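Local coordinates for protein ORF59 (Human herpesvirus 8, PDB 3HSL) that serves as the accessory subunit of the viral DNA polymerase in lytic replication and raises its processivity, probably by keeping it from dissociating from the template, at residues V14-T19 / A111-Y116; F130-I135 / S143-S148. One frame throughout, in Å; residues are numbered along the deposited sequence.

Contact 1: V14-T19 / A111-Y116; sequences VRVDVT and AGIAFY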
# COMPACT_ATOMS: atom_id res chain seq x y z
N VAL A 14 22.63 1.61 13.83
CA VAL A 14 21.87 2.20 14.91
C VAL A 14 20.63 1.35 15.22
O VAL A 14 20.01 0.79 14.31
CB VAL A 14 21.47 3.65 14.54
CG1 VAL A 14 20.48 3.67 13.37
CG2 VAL A 14 20.90 4.38 15.71
N ARG A 15 20.28 1.26 16.50
CA ARG A 15 19.10 0.55 16.96
C ARG A 15 18.02 1.62 17.10
O ARG A 15 18.26 2.68 17.69
CB ARG A 15 19.33 -0.14 18.30
CG ARG A 15 18.04 -0.68 18.94
CD ARG A 15 18.27 -1.13 20.38
NE ARG A 15 17.01 -1.34 21.13
CZ ARG A 15 16.34 -0.37 21.77
NH1 ARG A 15 16.77 0.89 21.77
NH2 ARG A 15 15.21 -0.66 22.41
N VAL A 16 16.84 1.32 16.55
CA VAL A 16 15.69 2.24 16.57
C VAL A 16 14.78 2.06 17.80
O VAL A 16 14.32 0.96 18.06
CB VAL A 16 14.87 2.05 15.27
CG1 VAL A 16 13.66 2.99 15.23
CG2 VAL A 16 15.78 2.27 14.05
N ASP A 17 14.54 3.14 18.55
CA ASP A 17 13.68 3.05 19.74
C ASP A 17 12.21 3.01 19.28
O ASP A 17 11.51 4.04 19.27
CB ASP A 17 13.94 4.24 20.67
CG ASP A 17 13.14 4.16 21.97
OD1 ASP A 17 12.12 3.43 22.02
OD2 ASP A 17 13.54 4.82 22.95
N VAL A 18 11.76 1.81 18.91
CA VAL A 18 10.39 1.63 18.40
C VAL A 18 9.30 1.99 19.39
O VAL A 18 8.20 2.38 18.99
CB VAL A 18 10.17 0.25 17.78
CG1 VAL A 18 11.08 0.09 16.57
CG2 VAL A 18 10.40 -0.84 18.80
N THR A 19 9.62 1.85 20.68
CA THR A 19 8.69 2.16 21.77
C THR A 19 8.38 3.66 21.76
O THR A 19 7.25 4.07 22.04
CB THR A 19 9.31 1.77 23.12
OG1 THR A 19 9.71 0.38 23.09
CG2 THR A 19 8.33 2.00 24.26
N ALA A 111 13.66 -2.81 15.61
CA ALA A 111 14.13 -2.31 14.32
C ALA A 111 15.52 -1.70 14.42
O ALA A 111 15.90 -1.16 15.46
CB ALA A 111 13.15 -1.28 13.76
N GLY A 112 16.27 -1.78 13.32
CA GLY A 112 17.63 -1.25 13.28
C GLY A 112 17.99 -0.81 11.88
O GLY A 112 17.44 -1.32 10.90
N ILE A 113 18.92 0.13 11.76
CA ILE A 113 19.33 0.64 10.45
C ILE A 113 20.84 0.63 10.43
O ILE A 113 21.49 1.17 11.33
CB ILE A 113 18.83 2.07 10.17
CG1 ILE A 113 17.37 2.27 10.56
CG2 ILE A 113 19.03 2.42 8.71
CD1 ILE A 113 16.92 3.68 10.35
N ALA A 114 21.41 0.03 9.40
CA ALA A 114 22.85 -0.05 9.31
C ALA A 114 23.30 0.61 8.03
O ALA A 114 22.53 0.68 7.07
CB ALA A 114 23.26 -1.49 9.33
N PHE A 115 24.53 1.08 8.02
CA PHE A 115 25.12 1.74 6.86
C PHE A 115 26.48 1.12 6.63
O PHE A 115 27.19 0.79 7.59
CB PHE A 115 25.25 3.24 7.10
CG PHE A 115 23.94 3.90 7.47
CD1 PHE A 115 23.03 4.26 6.50
CD2 PHE A 115 23.63 4.16 8.81
CE1 PHE A 115 21.83 4.86 6.84
CE2 PHE A 115 22.42 4.77 9.15
CZ PHE A 115 21.52 5.11 8.17
N TYR A 116 26.84 0.95 5.36
CA TYR A 116 28.12 0.35 5.03
C TYR A 116 28.52 0.53 3.57
O TYR A 116 27.67 0.82 2.72
CB TYR A 116 28.10 -1.14 5.36
CG TYR A 116 27.10 -1.96 4.60
CD1 TYR A 116 27.46 -2.56 3.39
CD2 TYR A 116 25.81 -2.14 5.08
CE1 TYR A 116 26.55 -3.33 2.67
CE2 TYR A 116 24.88 -2.91 4.37
CZ TYR A 116 25.26 -3.50 3.16
OH TYR A 116 24.35 -4.25 2.45

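Contact 2: F130-I135 / S143-S148; sequences FVRTTI and STVHKS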
# COMPACT_ATOMS: atom_id res chain seq x y z
N PHE A 130 25.40 2.07 1.04
CA PHE A 130 24.30 1.13 1.37
C PHE A 130 23.57 1.28 2.72
O PHE A 130 24.18 1.64 3.73
CB PHE A 130 24.77 -0.32 1.27
CG PHE A 130 25.13 -0.74 -0.11
CD1 PHE A 130 24.15 -1.14 -1.00
CD2 PHE A 130 26.46 -0.75 -0.52
CE1 PHE A 130 24.49 -1.55 -2.30
CE2 PHE A 130 26.81 -1.15 -1.81
CZ PHE A 130 25.82 -1.55 -2.70
N VAL A 131 22.26 1.00 2.70
CA VAL A 131 21.43 1.05 3.91
C VAL A 131 20.70 -0.26 4.14
O VAL A 131 20.09 -0.79 3.22
CB VAL A 131 20.23 2.01 3.78
CG1 VAL A 131 19.72 2.36 5.15
CG2 VAL A 131 20.61 3.27 3.13
N ARG A 132 20.77 -0.79 5.36
CA ARG A 132 20.00 -1.98 5.73
C ARG A 132 19.08 -1.65 6.88
O ARG A 132 19.51 -1.08 7.89
CB ARG A 132 20.78 -3.17 6.24
CG ARG A 132 21.29 -4.21 5.29
CD ARG A 132 21.49 -5.44 6.19
NE ARG A 132 22.19 -5.06 7.42
CZ ARG A 132 22.40 -5.84 8.48
NH1 ARG A 132 21.95 -7.09 8.48
NH2 ARG A 132 23.05 -5.38 9.54
N THR A 133 17.82 -2.01 6.72
CA THR A 133 16.85 -1.79 7.76
C THR A 133 16.34 -3.17 8.05
O THR A 133 15.94 -3.93 7.15
CB THR A 133 15.72 -0.84 7.33
OG1 THR A 133 16.28 0.44 7.02
CG2 THR A 133 14.69 -0.67 8.44
N THR A 134 16.35 -3.51 9.33
CA THR A 134 15.88 -4.78 9.77
C THR A 134 14.69 -4.51 10.63
O THR A 134 14.79 -3.73 11.58
CB THR A 134 16.95 -5.48 10.60
OG1 THR A 134 18.03 -5.82 9.73
CG2 THR A 134 16.40 -6.77 11.22
N ILE A 135 13.57 -5.15 10.28
CA ILE A 135 12.34 -5.03 11.06
C ILE A 135 11.97 -6.43 11.63
O ILE A 135 12.08 -7.45 10.92
CB ILE A 135 11.15 -4.46 10.22
CG1 ILE A 135 11.51 -3.11 9.53
CG2 ILE A 135 9.90 -4.32 11.08
CD1 ILE A 135 11.87 -1.93 10.45
N SER A 143 10.19 -11.31 9.99
CA SER A 143 11.13 -10.21 9.84
C SER A 143 11.27 -9.81 8.36
O SER A 143 10.84 -10.55 7.47
CB SER A 143 12.52 -10.53 10.43
OG SER A 143 13.24 -11.50 9.68
N THR A 144 11.86 -8.65 8.14
CA THR A 144 12.13 -8.12 6.80
C THR A 144 13.51 -7.47 6.82
O THR A 144 13.85 -6.75 7.77
CB THR A 144 11.12 -7.04 6.39
OG1 THR A 144 9.80 -7.60 6.28
CG2 THR A 144 11.53 -6.43 5.05
N VAL A 145 14.32 -7.73 5.80
CA VAL A 145 15.64 -7.08 5.71
C VAL A 145 15.75 -6.43 4.33
O VAL A 145 15.92 -7.10 3.31
CB VAL A 145 16.82 -8.03 5.99
CG1 VAL A 145 18.14 -7.32 5.74
CG2 VAL A 145 16.75 -8.56 7.43
N HIS A 146 15.63 -5.10 4.33
CA HIS A 146 15.67 -4.33 3.10
C HIS A 146 16.99 -3.59 2.94
O HIS A 146 17.37 -2.79 3.80
CB HIS A 146 14.51 -3.32 3.08
CG HIS A 146 14.38 -2.58 1.80
ND1 HIS A 146 13.84 -3.15 0.67
CD2 HIS A 146 14.71 -1.31 1.46
CE1 HIS A 146 13.84 -2.27 -0.32
NE2 HIS A 146 14.36 -1.15 0.13
N LYS A 147 17.68 -3.86 1.83
CA LYS A 147 18.94 -3.20 1.51
C LYS A 147 18.67 -2.22 0.40
O LYS A 147 17.85 -2.48 -0.49
CB LYS A 147 20.00 -4.20 1.04
CG LYS A 147 20.38 -5.21 2.10
CD LYS A 147 21.49 -6.16 1.70
CE LYS A 147 21.75 -7.16 2.84
NZ LYS A 147 22.91 -8.05 2.56
N SER A 148 19.35 -1.08 0.45
CA SER A 148 19.18 -0.08 -0.59
C SER A 148 20.38 0.86 -0.68
O SER A 148 21.36 0.67 0.04
CB SER A 148 17.88 0.69 -0.39
OG SER A 148 17.61 1.44 -1.55

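Contact 1: V14-T19 / A111-Y116
V14 and I113 form an antiparallel hydrogen-bonded pair: V14 N donates to I113 O at 2.8 Å, and I113 N returns a straighter bond to V14 O, 165° at the hydrogen. Two residues along the strand, V16 N reaches A111 O at 2.9 Å, the donor tilted 31° from the carbonyl plane. Between these bonds R15 faces G112 as a non-hydrogen-bonded pair, the extended arginine leaving on the solvent side.

The other face of the two strands is apolar. V14 and I113 lie side by side, with V14 CG1 3.9 Å from I113 CB. V16 sets CG1 anti to the backbone N (chi1 -180°), which leaves CG2 beside that N and 3.8 Å from I113 CG1. Beta-branched residues suit such a face, being at ease in extended backbone and offering methyls close to the main chain. A111, with CB alone, lets V18 come in from the first turn of helix 18-35, its CG1 3.7 Å from A111 CB.

D17 sets up that turn: it sits at the N-cap and its OD1 accepts from L20 N, a classic role for aspartate. On the far side of strand 108-116, I113 packs on V131 and T133. The arrangement is an antiparallel strand pair running into an N-capped helix, within a herpesvirus DNA polymerase accessory subunit.

Contact 2: F130-I135 / S143-S148
The F130 ring meets S148 O obliquely, with CD1 nearest at 3.5 Å, at one end of an antiparallel beta hairpin. The guanidinium of R132 has T134 OG1 over one face, 4.3 Å above the plane and displaced toward the rim. The imidazole of H146, on the buried face with T133, stacks on F97; its NE2 is hydrogen-bonded to S92 OG and its ND1 to T144 OG1 of the second subunit. With both ring nitrogens engaged, the imidazole is fixed in rotation, a place suited to histidine.

Three hydrogen-bonded pairs join the strands: V131 with S148, T133 with H146 and I135 with T144. Their quality varies. I135 N reaches T144 O at 3.0 Å in the carbonyl plane, nearly straight at 171°, whereas V131 N sits above the plane of the S148 carbonyl, 37° out of it.

Strand 143-149 is an edge within its own chain, but S143 to K147 pair antiparallel with a strand of the second subunit, so the sheet continues through the dimer interface.

The partly exposed face carries R132, T134, V145 and K147. T134 and V145 point the same way, OG1 of the threonine 3.8 Å from CG2 of the valine. Long aliphatic stems suit R132 and K147 here, since their methylenes can pack together while the charged ends stay apart. The two stems run side by side, and a bend at chi3 (-47°) places R132 NE, which stays 5.8 Å from K147 NZ, while R132 CD lies 3.8 Å from K147 CE.

How the contacts relate
From the N terminus, strand 12-16 is laid down first and leads into helix 18-35; only after 91 intervening residues does strand 108-116 return beside it, so contact 1 closes a long loop. The chain then passes through the unmodelled residues 118-127 into strand 130-137, and contact 2 closes a short hairpin. The two closures come in series, neither nesting nor crossing. Strands 108-116 and 130-137 are neighbours in one antiparallel sheet, linked by probable hydrogen bonds from A114 N to R132 O and from T134 N to G112 O. Together the contacts tie the N-terminal strand to the strand at the dimer interface.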